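Local coordinates for protein ribose 5-phosphate isomerase (Giardia lamblia, PDB 3S5P) that probably interconverts ribose 5-phosphate and ribulose 5-phosphate in the pentose phosphate pathway, as a type B isomerase of the RpiB/LacAB family, at residues G101-L106 against N121-A126; A79-L84 against R143-N148. All blocks are in the same frame, centred on the assembly; numbering follows the deposited sequence.

Both contacts lie near the middle of one alpha/beta domain, their centres about 8 Å apart, but they hold it together in different ways. Interaction 1 works within the parallel sheet, pairing strand 104-106, outermost in this chain's sheet, with strand 124-128 through hydrogen bonds of the backbone and of N123 and R103; it is buried along the strands and opens to solvent at its 101-103 end. Interaction 2 is wholly buried and wholly apolar, and sets helix 134-146 against strand 81-86. The two meet directly: L125 of interaction 1 is probably hydrogen-bonded by its backbone to C82 and L84 of interaction 2, and F144 CZ packs against the A124 carbonyl oxygen.

Interaction 1: G101-L106 against N121-A126; sequences GIRCAL and NANALA
N123 reaches across to the 101-103 backbone and uses both ends of its amide. Its OD1 accepts a hydrogen bond from R103 N at 2.8 Å, nearly straight (176°), while ND2 gives to G101 O at 3.0 Å, with that oxygen in the amide plane. Placing CG between the backbone N and the carbonyl carbon (chi1 50°) brings the amide to this side, and two bonds fix its rotation. R103 O in turn takes two, from N123 N and A124 N; the second donor stands above the carbonyl plane. Regular pairing follows: A105 N binds A124 O, and A126 N binds A105 O. These are parallel strands joined through helix 110-118, a beta-alpha-beta unit whose strand 104-106 is outermost in this chain's Rossmann-like sheet. The strand part is tight. C104 CB sits 3.8 Å from A124 CB, its SG touches A126 CB, and A105 CB, on the other face of the sheet, where helices 110-118 and 134-146 pack, meets A122 CB of the loop leading into strand 124-128 at 3.8 Å. The 101-103 end is nearer solvent, with G101 exposed and R103 partly so, and is held by polar bonds instead. The R103 chain bends at chi3, bringing NE to N121 O at 2.9 Å; the oxygen lies near the guanidinium plane, at its edge, though NE stands above the plane of the N121 carbonyl. N123 ND2 lies over one face. The N121 amide lies beside the guanidinium, turned 21° from its plane, with OD1 bonded to R117. R103 also packs on I94 of the second subunit.

Interaction 2: A79-L84 against R143-N148; sequences ADCCIL and RFLSTN
C81 and L145 meet through sulfur and methyl: C81 SG lies 3.6 Å from L145 CD2, the closest approach between strand 81-84 and helix 134-146. Followed outward, the cysteine makes two different contacts. Its CB, directed at the helix, comes to the edge of the F144 ring, 4.1 Å from CE2 and near the ring plane. SG sits between the backbone N and the carbonyl carbon (chi1 59°), and this torsion turns the sulfur toward the leucine methyl. Two residues further along the strand, I83 finds the same two partners with its tip: CD1 is 4.2 Å from F144 CD2 and 4.3 Å from L145 CD2, arriving obliquely at the ring while the isoleucine and phenylalanine side chains run antiparallel alongside one another. F144 and L145, successive residues of the helix, thus both receive C81 and I83, which alternate with C82 along the strand. This is a helix laid over one face of the central parallel sheet in a three-layer alpha/beta fold; C82 turns to the other face. The ring of F144 reaches the sheet because CG stands anti to the backbone N (chi1 -173°), and the same ring also packs on L125 of the adjacent strand and on A113 of helix 110-118. I83 in turn rests against V24 and F26 of the neighbouring strand. No hydrogen bond crosses between strand and helix here. T147 OG1 donates to R143 O at 2.7 Å, joining two residues four apart in the chain.

Interaction 1: G101-L106 against N121-A126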
loop_
_atom_site.group_PDB
_atom_site.type_symbol
_atom_site.label_atom_id
_atom_site.label_comp_id
_atom_site.label_asym_id
_atom_site.label_seq_id
_atom_site.Cartn_x
_atom_site.Cartn_y
_atom_site.Cartn_z
ATOM N N GLY A 101 -10.446 -7.324 9.150
ATOM C CA GLY A 101 -11.085 -6.066 9.502
ATOM C C GLY A 101 -10.207 -4.829 9.511
ATOM O O GLY A 101 -10.642 -3.768 9.957
ATOM N N ILE A 102 -8.975 -4.969 9.032
ATOM C CA ILE A 102 -8.039 -3.865 8.864
ATOM C C ILE A 102 -7.752 -3.642 7.382
ATOM O O ILE A 102 -7.442 -4.568 6.630
ATOM C CB ILE A 102 -6.697 -4.113 9.600
ATOM C CG1 ILE A 102 -6.900 -4.179 11.117
ATOM C CG2 ILE A 102 -5.688 -2.995 9.309
ATOM C CD1 ILE A 102 -7.048 -2.816 11.790
ATOM N N ARG A 103 -7.857 -2.386 6.976
ATOM C CA ARG A 103 -7.531 -1.980 5.635
ATOM C C ARG A 103 -6.501 -0.853 5.728
ATOM O O ARG A 103 -6.835 0.299 6.078
ATOM C CB ARG A 103 -8.798 -1.530 4.920
ATOM C CG ARG A 103 -9.736 -2.697 4.665
ATOM C CD ARG A 103 -11.192 -2.271 4.384
ATOM N NE ARG A 103 -11.858 -1.619 5.519
ATOM C CZ ARG A 103 -12.408 -2.267 6.536
ATOM N NH1 ARG A 103 -12.302 -3.598 6.623
ATOM N NH2 ARG A 103 -13.020 -1.581 7.501
ATOM N N CYS A 104 -5.260 -1.191 5.398
ATOM C CA CYS A 104 -4.158 -0.292 5.603
ATOM C C CYS A 104 -3.643 0.248 4.278
ATOM O O CYS A 104 -3.320 -0.500 3.335
ATOM C CB CYS A 104 -3.056 -0.961 6.427
ATOM S SG CYS A 104 -1.616 0.057 6.766
ATOM N N ALA A 105 -3.599 1.570 4.230
ATOM C CA ALA A 105 -3.256 2.315 3.045
ATOM C C ALA A 105 -1.877 2.925 3.274
ATOM O O ALA A 105 -1.705 3.713 4.193
ATOM C CB ALA A 105 -4.286 3.404 2.839
ATOM N N LEU A 106 -0.897 2.534 2.463
ATOM C CA LEU A 106 0.396 3.210 2.444
ATOM C C LEU A 106 0.311 4.337 1.405
ATOM O O LEU A 106 0.221 4.094 0.201
ATOM C CB LEU A 106 1.494 2.219 2.064
ATOM C CG LEU A 106 2.891 2.804 1.831
ATOM C CD1 LEU A 106 3.353 3.591 3.058
ATOM C CD2 LEU A 106 3.861 1.718 1.429
ATOM N N ASN A 121 -12.073 2.456 1.948
ATOM C CA ASN A 121 -12.503 2.393 3.355
ATOM C C ASN A 121 -11.349 2.029 4.300
ATOM O O ASN A 121 -11.515 1.240 5.219
ATOM C CB ASN A 121 -13.714 1.426 3.544
ATOM C CG ASN A 121 -14.422 1.641 4.856
ATOM O OD1 ASN A 121 -14.361 2.727 5.406
ATOM N ND2 ASN A 121 -15.067 0.586 5.394
ATOM N N ALA A 122 -10.177 2.617 4.070
ATOM C CA ALA A 122 -9.027 2.323 4.894
ATOM C C ALA A 122 -9.322 2.806 6.313
ATOM O O ALA A 122 -9.906 3.864 6.490
ATOM C CB ALA A 122 -7.777 2.975 4.350
ATOM N N ASN A 123 -8.956 2.000 7.304
ATOM C CA ASN A 123 -9.030 2.418 8.686
ATOM C C ASN A 123 -7.638 2.435 9.328
ATOM O O ASN A 123 -7.520 2.573 10.525
ATOM C CB ASN A 123 -10.015 1.515 9.497
ATOM C CG ASN A 123 -9.756 0.035 9.298
ATOM O OD1 ASN A 123 -8.757 -0.354 8.703
ATOM N ND2 ASN A 123 -10.658 -0.801 9.792
ATOM N N ALA A 124 -6.588 2.239 8.525
ATOM C CA ALA A 124 -5.213 2.363 9.003
ATOM C C ALA A 124 -4.441 3.109 7.949
ATOM O O ALA A 124 -4.617 2.858 6.756
ATOM C CB ALA A 124 -4.592 0.996 9.251
ATOM N N LEU A 125 -3.611 4.054 8.373
ATOM C CA LEU A 125 -2.747 4.758 7.452
ATOM C C LEU A 125 -1.314 4.367 7.802
ATOM O O LEU A 125 -0.916 4.467 8.970
ATOM C CB LEU A 125 -2.932 6.271 7.630
ATOM C CG LEU A 125 -1.964 7.191 6.859
ATOM C CD1 LEU A 125 -2.144 7.030 5.338
ATOM C CD2 LEU A 125 -2.140 8.659 7.252
ATOM N N ALA A 126 -0.543 3.922 6.815
ATOM C CA ALA A 126 0.885 3.686 7.022
ATOM C C ALA A 126 1.686 4.813 6.422
ATOM O O ALA A 126 1.439 5.207 5.284
ATOM C CB ALA A 126 1.314 2.369 6.422
#

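Interaction 2: A79-L84 against R143-N148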
loop_
_atom_site.group_PDB
_atom_site.type_symbol
_atom_site.label_atom_id
_atom_site.label_comp_id
_atom_site.label_asym_id
_atom_site.label_seq_id
_atom_site.Cartn_x
_atom_site.Cartn_y
_atom_site.Cartn_z
ATOM N N ALA A 79 -10.628 2.924 18.744
ATOM C CA ALA A 79 -10.284 4.028 17.856
ATOM C C ALA A 79 -11.026 3.924 16.521
ATOM O O ALA A 79 -11.418 2.835 16.088
ATOM C CB ALA A 79 -8.761 4.098 17.651
ATOM N N ASP A 80 -11.234 5.060 15.874
ATOM C CA ASP A 80 -11.901 5.057 14.555
ATOM C C ASP A 80 -10.921 4.589 13.500
ATOM O O ASP A 80 -11.291 3.866 12.591
ATOM C CB ASP A 80 -12.456 6.438 14.203
ATOM C CG ASP A 80 -13.614 6.842 15.110
ATOM O OD1 ASP A 80 -14.694 6.204 15.028
ATOM O OD2 ASP A 80 -13.455 7.795 15.905
ATOM N N CYS A 81 -9.662 5.000 13.638
ATOM C CA CYS A 81 -8.589 4.568 12.709
ATOM C C CYS A 81 -7.279 4.622 13.460
ATOM O O CYS A 81 -7.230 5.170 14.583
ATOM C CB CYS A 81 -8.503 5.482 11.494
ATOM S SG CYS A 81 -8.184 7.206 11.969
ATOM N N CYS A 82 -6.230 4.068 12.847
ATOM C CA CYS A 82 -4.899 4.110 13.441
ATOM C C CYS A 82 -3.871 4.580 12.437
ATOM O O CYS A 82 -3.959 4.280 11.238
ATOM C CB CYS A 82 -4.502 2.769 14.058
ATOM S SG CYS A 82 -4.297 1.419 12.861
ATOM N N ILE A 83 -2.915 5.366 12.919
ATOM C CA ILE A 83 -1.859 5.896 12.071
ATOM C C ILE A 83 -0.573 5.199 12.482
ATOM O O ILE A 83 -0.238 5.196 13.649
ATOM C CB ILE A 83 -1.679 7.407 12.267
ATOM C CG1 ILE A 83 -3.043 8.111 12.278
ATOM C CG2 ILE A 83 -0.641 7.977 11.229
ATOM C CD1 ILE A 83 -3.928 7.842 10.988
ATOM N N LEU A 84 0.138 4.633 11.507
ATOM C CA LEU A 84 1.307 3.846 11.783
ATOM C C LEU A 84 2.554 4.398 11.085
ATOM O O LEU A 84 2.684 4.321 9.865
ATOM C CB LEU A 84 1.040 2.409 11.370
ATOM C CG LEU A 84 -0.178 1.709 11.951
ATOM C CD1 LEU A 84 -0.394 0.444 11.163
ATOM C CD2 LEU A 84 -0.018 1.417 13.438
ATOM N N ARG A 143 -5.762 14.815 5.162
ATOM C CA ARG A 143 -6.718 14.388 4.125
ATOM C C ARG A 143 -7.320 13.011 4.450
ATOM O O ARG A 143 -8.517 12.789 4.268
ATOM C CB ARG A 143 -6.071 14.401 2.748
ATOM C CG ARG A 143 -6.970 13.942 1.617
ATOM C CD ARG A 143 -8.091 14.919 1.340
ATOM N NE ARG A 143 -7.521 16.249 1.292
ATOM C CZ ARG A 143 -7.016 16.814 0.201
ATOM N NH1 ARG A 143 -7.028 16.178 -0.985
ATOM N NH2 ARG A 143 -6.519 18.036 0.298
ATOM N N PHE A 144 -6.503 12.111 4.990
ATOM C CA PHE A 144 -6.991 10.802 5.462
ATOM C C PHE A 144 -8.100 10.979 6.537
ATOM O O PHE A 144 -9.123 10.281 6.522
ATOM C CB PHE A 144 -5.802 9.972 5.997
ATOM C CG PHE A 144 -6.139 8.541 6.361
ATOM C CD1 PHE A 144 -6.057 7.521 5.414
ATOM C CD2 PHE A 144 -6.470 8.194 7.674
ATOM C CE1 PHE A 144 -6.318 6.188 5.744
ATOM C CE2 PHE A 144 -6.742 6.831 8.013
ATOM C CZ PHE A 144 -6.669 5.840 7.028
ATOM N N LEU A 145 -7.918 11.928 7.458
ATOM C CA LEU A 145 -8.837 12.032 8.606
ATOM C C LEU A 145 -10.141 12.731 8.243
ATOM O O LEU A 145 -11.170 12.527 8.901
ATOM C CB LEU A 145 -8.150 12.720 9.792
ATOM C CG LEU A 145 -6.964 12.033 10.492
ATOM C CD1 LEU A 145 -6.513 12.897 11.703
ATOM C CD2 LEU A 145 -7.230 10.574 10.936
ATOM N N SER A 146 -10.110 13.549 7.190
ATOM C CA SER A 146 -11.296 14.338 6.845
ATOM C C SER A 146 -12.079 13.798 5.653
ATOM O O SER A 146 -13.085 14.378 5.279
ATOM C CB SER A 146 -10.925 15.799 6.596
ATOM O OG SER A 146 -10.110 15.936 5.443
ATOM N N THR A 147 -11.626 12.710 5.033
ATOM C CA THR A 147 -12.329 12.142 3.887
ATOM C C THR A 147 -13.150 10.962 4.385
ATOM O O THR A 147 -12.650 10.150 5.142
ATOM C CB THR A 147 -11.328 11.690 2.794
ATOM O OG1 THR A 147 -10.501 12.796 2.427
ATOM C CG2 THR A 147 -12.047 11.187 1.558
ATOM N N ASN A 148 -14.417 10.902 3.992
ATOM C CA ASN A 148 -15.306 9.774 4.316
ATOM C C ASN A 148 -15.341 8.695 3.225
ATOM O O ASN A 148 -15.171 8.997 2.048
ATOM C CB ASN A 148 -16.729 10.286 4.562
ATOM C CG ASN A 148 -16.829 11.124 5.822
ATOM O OD1 ASN A 148 -16.020 10.986 6.740
ATOM N ND2 ASN A 148 -17.825 11.997 5.874
#